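Long-range contacts in probable adhesion protein (Pseudomonas aeruginosa PAO1, PDB 6RU4), which probably serves as the periplasmic solute-binding protein of a metal-uptake system, binding ferrous iron or manganese for transport: residues Ala174-Ala179 / Ala193-Ala198; Glu226-Ser231 / Ser247-Ser252. All coordinates share one frame; numbering follows the deposited sequence.

How the interactions relate
Both contacts join neighbouring strands of one parallel sheet, where two of the strands, 173-175 and 244-248, run on into the ligands His177 and His250. Interaction 1 pairs strand 173-175 with the outermost strand 191-194, and interaction 2 pairs 222-226 with 244-248, outermost on the other flank. Each is largely buried, although Ile227 of interaction 2 is exposed. Their chemistry differs: 174-179/193-198 relies on a ladder of backbone bonds and aliphatic packing, whereas 226-231/247-252 has one backbone hydrogen bond between the segments and a carboxylate gripping a loop. They meet at the same manganese ion, through His177 and His250, and again where His177 CB lies 3.3 Å from Glu226 OE2.

Interaction 1. Residues Ala174-Ala179 / Ala193-Ala198; sequences ATIHGA and AVVEPA. With MN (manganese (II) ion), chain E.
Thr175 and Val194 pair in parallel, with the backbones of the two segments held by three hydrogen bonds. Thr175 N donates to Ala193 O, Thr175 O accepts from Val195 N at 3.0 Å, and the pattern runs past the end of the strands, where Glu196 N reaches Ile176 O at 3.0 Å.

Val194 CG1 packs closely against the turn at Gly178. Anti to its own backbone N (chi1 176°), this methyl comes 3.5 Å from Gly178 N; Gly178, centre of an inverse gamma turn, has no side chain and so probably leaves room for the approach. Thr175 OG1 turns back to His177 O (2.7 Å), above the carbonyl plane, bracing the same turn. A separate apolar patch lies beyond the strand ends, where Ile176 and Val195 point the same way (Ile176 CD1 to Val195 CG2, 3.9 Å) and helix 234-241 covers the pair.

The Glu196-His177 end is buried and polar. The carboxylate crosses the ring obliquely, their planes 69° apart, and although Glu196 OE1 stands 3.1 Å from His177 ND1 the angle is too poor for a hydrogen bond. A water joins Gly178 N, from which it accepts, to Glu196 OE1, to which it donates (2.7 Å); it lies over one face of the His177 ring. The more open side is the outer strand, where Ala193 and Val194 remain partly exposed.

His177 NE2 binds the manganese ion at 2.3 Å, joined by His41, His66, His111, His199 and His250. The two strands and helix 181-184 form a beta-alpha-beta unit whose first strand leads directly into this all-histidine metal site.

Interaction 2. Residues Glu226-Ser231 / Ser247-Ser252; sequences EIDFPS and SLSHIS. With MN (manganese (II) ion), chain E; EDO (1,2-ethanediol), chain Q.
Glu226 bends its chain at chi2 (-59°), bringing OE1 to within 3.4 Å of His250 CB; the carboxylate and imidazole planes are 79° apart. The other oxygen, OE2, is hydrogen-bonded to Tyr180. A 1,2-ethanediol, probably from the crystallisation liquor, makes only a weak bond to OE1.

Next, Ile227 N donates to Leu248 O (3.1 Å), part of the parallel pairing of Glu226 with Leu248, while CG1 packs against Ser247 CB on the solvent-facing side. Strands 222-226 and 244-248 are adjacent in the four-stranded parallel sheet, 244-248 outermost, with helix 234-241 between them in sequence as in a beta-alpha-beta unit; beyond the second strand, His250 NE2 binds the manganese ion at 2.2 Å.

Asp228 holds the following turn of 247-252. Its OD2 takes two hydrogen bonds from Ser252, the backbone N on the syn side at 2.7 Å and OG on the anti side at 2.9 Å, both from the same face of the carboxylate and 33° out of its plane. Just before that, Ser249 OG accepts from Ile251 N in an ST turn, and is also hydrogen-bonded to Glu264 OE1. Phe229 then brings its ring edge to Ser252, CE1 lying 3.6 Å from the carbonyl O in the ring plane.

Interaction 1. Residues Ala174-Ala179 / Ala193-Ala198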
loop_
_atom_site.group_PDB
_atom_site.type_symbol
_atom_site.label_atom_id
_atom_site.label_comp_id
_atom_site.label_asym_id
_atom_site.label_seq_id
_atom_site.Cartn_x
_atom_site.Cartn_y
_atom_site.Cartn_z
ATOM N N ALA A 174 -1.036 -1.035 -17.372
ATOM C CA ALA A 174 -2.331 -1.231 -16.752
ATOM C C ALA A 174 -2.106 -2.080 -15.514
ATOM O O ALA A 174 -1.069 -2.730 -15.403
ATOM C CB ALA A 174 -3.261 -1.945 -17.710
ATOM N N THR A 175 -3.048 -2.052 -14.557
ATOM C CA THR A 175 -2.940 -2.864 -13.337
ATOM C C THR A 175 -4.308 -3.480 -13.076
ATOM O O THR A 175 -5.304 -2.925 -13.547
ATOM C CB THR A 175 -2.395 -2.052 -12.132
ATOM O OG1 THR A 175 -3.441 -1.268 -11.584
ATOM C CG2 THR A 175 -1.182 -1.161 -12.478
ATOM N N ILE A 176 -4.377 -4.624 -12.360
ATOM C CA ILE A 176 -5.674 -5.248 -12.030
ATOM C C ILE A 176 -6.302 -4.393 -10.917
ATOM O O ILE A 176 -7.377 -3.833 -11.102
ATOM C CB ILE A 176 -5.495 -6.754 -11.613
ATOM C CG1 ILE A 176 -5.042 -7.647 -12.810
ATOM C CG2 ILE A 176 -6.730 -7.341 -10.881
ATOM C CD1 ILE A 176 -5.916 -7.695 -14.030
ATOM N N HIS A 177 -5.553 -4.252 -9.815
ATOM C CA HIS A 177 -5.842 -3.544 -8.573
ATOM C C HIS A 177 -5.196 -2.158 -8.655
ATOM O O HIS A 177 -4.049 -2.067 -9.078
ATOM C CB HIS A 177 -5.222 -4.352 -7.398
ATOM C CG HIS A 177 -5.750 -3.999 -6.048
ATOM N ND1 HIS A 177 -6.857 -4.644 -5.509
ATOM C CD2 HIS A 177 -5.295 -3.095 -5.154
ATOM C CE1 HIS A 177 -7.062 -4.078 -4.338
ATOM N NE2 HIS A 177 -6.142 -3.143 -4.074
ATOM N N GLY A 178 -5.927 -1.107 -8.260
ATOM C CA GLY A 178 -5.463 0.280 -8.302
ATOM C C GLY A 178 -4.555 0.700 -7.173
ATOM O O GLY A 178 -4.727 1.777 -6.605
ATOM N N ALA A 179 -3.559 -0.120 -6.879
ATOM C CA ALA A 179 -2.586 0.095 -5.814
ATOM C C ALA A 179 -1.237 0.743 -6.235
ATOM O O ALA A 179 -0.478 1.203 -5.364
ATOM C CB ALA A 179 -2.294 -1.249 -5.158
ATOM N N ALA A 193 -4.879 2.293 -17.389
ATOM C CA ALA A 193 -6.143 1.729 -16.962
ATOM C C ALA A 193 -5.980 0.853 -15.751
ATOM O O ALA A 193 -4.938 0.229 -15.569
ATOM C CB ALA A 193 -6.738 0.902 -18.102
ATOM N N VAL A 194 -7.042 0.783 -14.933
ATOM C CA VAL A 194 -7.184 -0.090 -13.768
ATOM C C VAL A 194 -8.398 -0.994 -14.105
ATOM O O VAL A 194 -9.465 -0.493 -14.460
ATOM C CB VAL A 194 -7.344 0.707 -12.438
ATOM C CG1 VAL A 194 -7.600 -0.226 -11.253
ATOM C CG2 VAL A 194 -6.119 1.576 -12.176
ATOM N N VAL A 195 -8.206 -2.309 -14.061
ATOM C CA VAL A 195 -9.238 -3.298 -14.419
ATOM C C VAL A 195 -10.410 -3.326 -13.422
ATOM O O VAL A 195 -11.565 -3.392 -13.845
ATOM C CB VAL A 195 -8.620 -4.697 -14.642
ATOM C CG1 VAL A 195 -9.690 -5.726 -14.994
ATOM C CG2 VAL A 195 -7.550 -4.641 -15.735
ATOM N N GLU A 196 -10.109 -3.284 -12.111
ATOM C CA GLU A 196 -11.110 -3.252 -11.052
ATOM C C GLU A 196 -11.896 -1.934 -11.141
ATOM O O GLU A 196 -11.270 -0.875 -11.144
ATOM C CB GLU A 196 -10.440 -3.393 -9.682
ATOM C CG GLU A 196 -10.083 -4.828 -9.322
ATOM C CD GLU A 196 -9.587 -5.050 -7.908
ATOM O OE1 GLU A 196 -9.408 -4.050 -7.169
ATOM O OE2 GLU A 196 -9.361 -6.230 -7.546
ATOM N N PRO A 197 -13.247 -1.970 -11.284
ATOM C CA PRO A 197 -14.009 -0.714 -11.434
ATOM C C PRO A 197 -13.940 0.230 -10.237
ATOM O O PRO A 197 -14.025 1.451 -10.410
ATOM C CB PRO A 197 -15.436 -1.197 -11.702
ATOM C CG PRO A 197 -15.493 -2.561 -11.115
ATOM C CD PRO A 197 -14.145 -3.140 -11.355
ATOM N N ALA A 198 -13.749 -0.339 -9.038
ATOM C CA ALA A 198 -13.629 0.346 -7.755
ATOM C C ALA A 198 -12.702 -0.492 -6.864
ATOM O O ALA A 198 -12.576 -1.709 -7.084
ATOM C CB ALA A 198 -15.006 0.476 -7.106
HETATM MN MN MN E . -5.843 -2.123 -2.055
HETATM O O HOH W 1 -8.497 -1.505 -7.229
#

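Interaction 2. Residues Glu226-Ser231 / Ser247-Ser252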
loop_
_atom_site.group_PDB
_atom_site.type_symbol
_atom_site.label_atom_id
_atom_site.label_comp_id
_atom_site.label_asym_id
_atom_site.label_seq_id
_atom_site.Cartn_x
_atom_site.Cartn_y
_atom_site.Cartn_z
ATOM N N GLU A 226 -1.844 -9.189 -9.208
ATOM C CA GLU A 226 -1.610 -9.419 -7.781
ATOM C C GLU A 226 -0.908 -10.728 -7.441
ATOM O O GLU A 226 -1.279 -11.779 -7.944
ATOM C CB GLU A 226 -2.936 -9.348 -7.005
ATOM C CG GLU A 226 -3.513 -7.954 -6.871
ATOM C CD GLU A 226 -2.611 -6.952 -6.180
ATOM O OE1 GLU A 226 -2.179 -7.206 -5.031
ATOM O OE2 GLU A 226 -2.321 -5.913 -6.809
ATOM N N ILE A 227 0.073 -10.660 -6.551
ATOM C CA ILE A 227 0.777 -11.808 -6.002
ATOM C C ILE A 227 -0.016 -12.215 -4.749
ATOM O O ILE A 227 -0.286 -13.399 -4.558
ATOM C CB ILE A 227 2.267 -11.464 -5.646
ATOM C CG1 ILE A 227 3.144 -11.410 -6.890
ATOM C CG2 ILE A 227 2.853 -12.483 -4.666
ATOM C CD1 ILE A 227 4.411 -10.603 -6.746
ATOM N N ASP A 228 -0.360 -11.227 -3.886
ATOM C CA ASP A 228 -1.041 -11.427 -2.603
ATOM C C ASP A 228 -2.344 -12.219 -2.714
ATOM O O ASP A 228 -2.345 -13.416 -2.403
ATOM C CB ASP A 228 -1.242 -10.089 -1.871
ATOM C CG ASP A 228 0.012 -9.522 -1.229
ATOM O OD1 ASP A 228 1.086 -10.176 -1.320
ATOM O OD2 ASP A 228 -0.073 -8.436 -0.644
ATOM N N PHE A 229 -3.436 -11.588 -3.160
ATOM C CA PHE A 229 -4.736 -12.260 -3.309
ATOM C C PHE A 229 -5.141 -12.222 -4.809
ATOM O O PHE A 229 -5.871 -11.312 -5.220
ATOM C CB PHE A 229 -5.759 -11.631 -2.326
ATOM C CG PHE A 229 -5.378 -11.863 -0.874
ATOM C CD1 PHE A 229 -4.462 -11.032 -0.229
ATOM C CD2 PHE A 229 -5.904 -12.931 -0.165
ATOM C CE1 PHE A 229 -4.052 -11.293 1.085
ATOM C CE2 PHE A 229 -5.513 -13.172 1.163
ATOM C CZ PHE A 229 -4.576 -12.364 1.768
ATOM N N PRO A 230 -4.550 -13.115 -5.660
ATOM C CA PRO A 230 -4.805 -13.029 -7.108
ATOM C C PRO A 230 -6.246 -13.267 -7.540
ATOM O O PRO A 230 -7.023 -13.900 -6.826
ATOM C CB PRO A 230 -3.845 -14.048 -7.722
ATOM C CG PRO A 230 -3.514 -14.955 -6.641
ATOM C CD PRO A 230 -3.604 -14.208 -5.357
ATOM N N SER A 231 -6.608 -12.692 -8.700
ATOM C CA SER A 231 -7.931 -12.814 -9.297
ATOM C C SER A 231 -7.958 -13.928 -10.337
ATOM O O SER A 231 -6.924 -14.326 -10.900
ATOM C CB SER A 231 -8.388 -11.488 -9.891
ATOM O OG SER A 231 -8.818 -10.583 -8.885
ATOM N N SER A 247 3.646 -9.359 -12.099
ATOM C CA SER A 247 2.896 -9.336 -10.849
ATOM C C SER A 247 3.575 -8.503 -9.798
ATOM O O SER A 247 4.804 -8.534 -9.676
ATOM C CB SER A 247 2.669 -10.759 -10.335
ATOM O OG SER A 247 1.664 -11.434 -11.069
ATOM N N LEU A 248 2.772 -7.789 -9.000
ATOM C CA LEU A 248 3.292 -6.978 -7.909
ATOM C C LEU A 248 2.649 -7.361 -6.584
ATOM O O LEU A 248 1.590 -7.978 -6.550
ATOM C CB LEU A 248 3.165 -5.457 -8.183
ATOM C CG LEU A 248 3.877 -4.878 -9.404
ATOM C CD1 LEU A 248 3.523 -3.426 -9.570
ATOM C CD2 LEU A 248 5.396 -5.059 -9.333
ATOM N N SER A 249 3.326 -6.994 -5.501
ATOM C CA SER A 249 2.929 -7.214 -4.121
ATOM C C SER A 249 2.287 -5.962 -3.541
ATOM O O SER A 249 2.846 -4.864 -3.647
ATOM C CB SER A 249 4.155 -7.577 -3.301
ATOM O OG SER A 249 3.770 -7.812 -1.963
ATOM N N HIS A 250 1.117 -6.140 -2.904
ATOM C CA HIS A 250 0.346 -5.100 -2.223
ATOM C C HIS A 250 0.841 -5.012 -0.762
ATOM O O HIS A 250 0.486 -4.066 -0.045
ATOM C CB HIS A 250 -1.151 -5.466 -2.302
ATOM C CG HIS A 250 -2.149 -4.435 -1.838
ATOM N ND1 HIS A 250 -2.220 -4.037 -0.518
ATOM C CD2 HIS A 250 -3.184 -3.883 -2.507
ATOM C CE1 HIS A 250 -3.257 -3.230 -0.429
ATOM N NE2 HIS A 250 -3.868 -3.097 -1.597
ATOM N N ILE A 251 1.728 -5.962 -0.346
ATOM C CA ILE A 251 2.330 -6.086 1.002
ATOM C C ILE A 251 1.166 -6.280 2.018
ATOM O O ILE A 251 0.983 -5.473 2.907
ATOM C CB ILE A 251 3.365 -4.918 1.328
ATOM C CG1 ILE A 251 4.367 -4.694 0.147
ATOM C CG2 ILE A 251 4.145 -5.176 2.645
ATOM C CD1 ILE A 251 5.133 -3.358 0.119
ATOM N N SER A 252 0.342 -7.332 1.835
ATOM C CA SER A 252 -0.867 -7.629 2.641
ATOM C C SER A 252 -1.036 -9.136 2.955
ATOM O O SER A 252 -2.039 -9.563 3.550
ATOM C CB SER A 252 -2.119 -7.123 1.923
ATOM O OG SER A 252 -2.493 -7.969 0.843
HETATM MN MN MN E . -5.843 -2.123 -2.055
HETATM C C1 EDO Q . -6.330 -7.719 -3.925
HETATM O O1 EDO Q . -5.043 -8.170 -3.472
HETATM C C2 EDO Q . -7.463 -8.178 -2.941
HETATM O O2 EDO Q . -8.742 -7.609 -3.255
#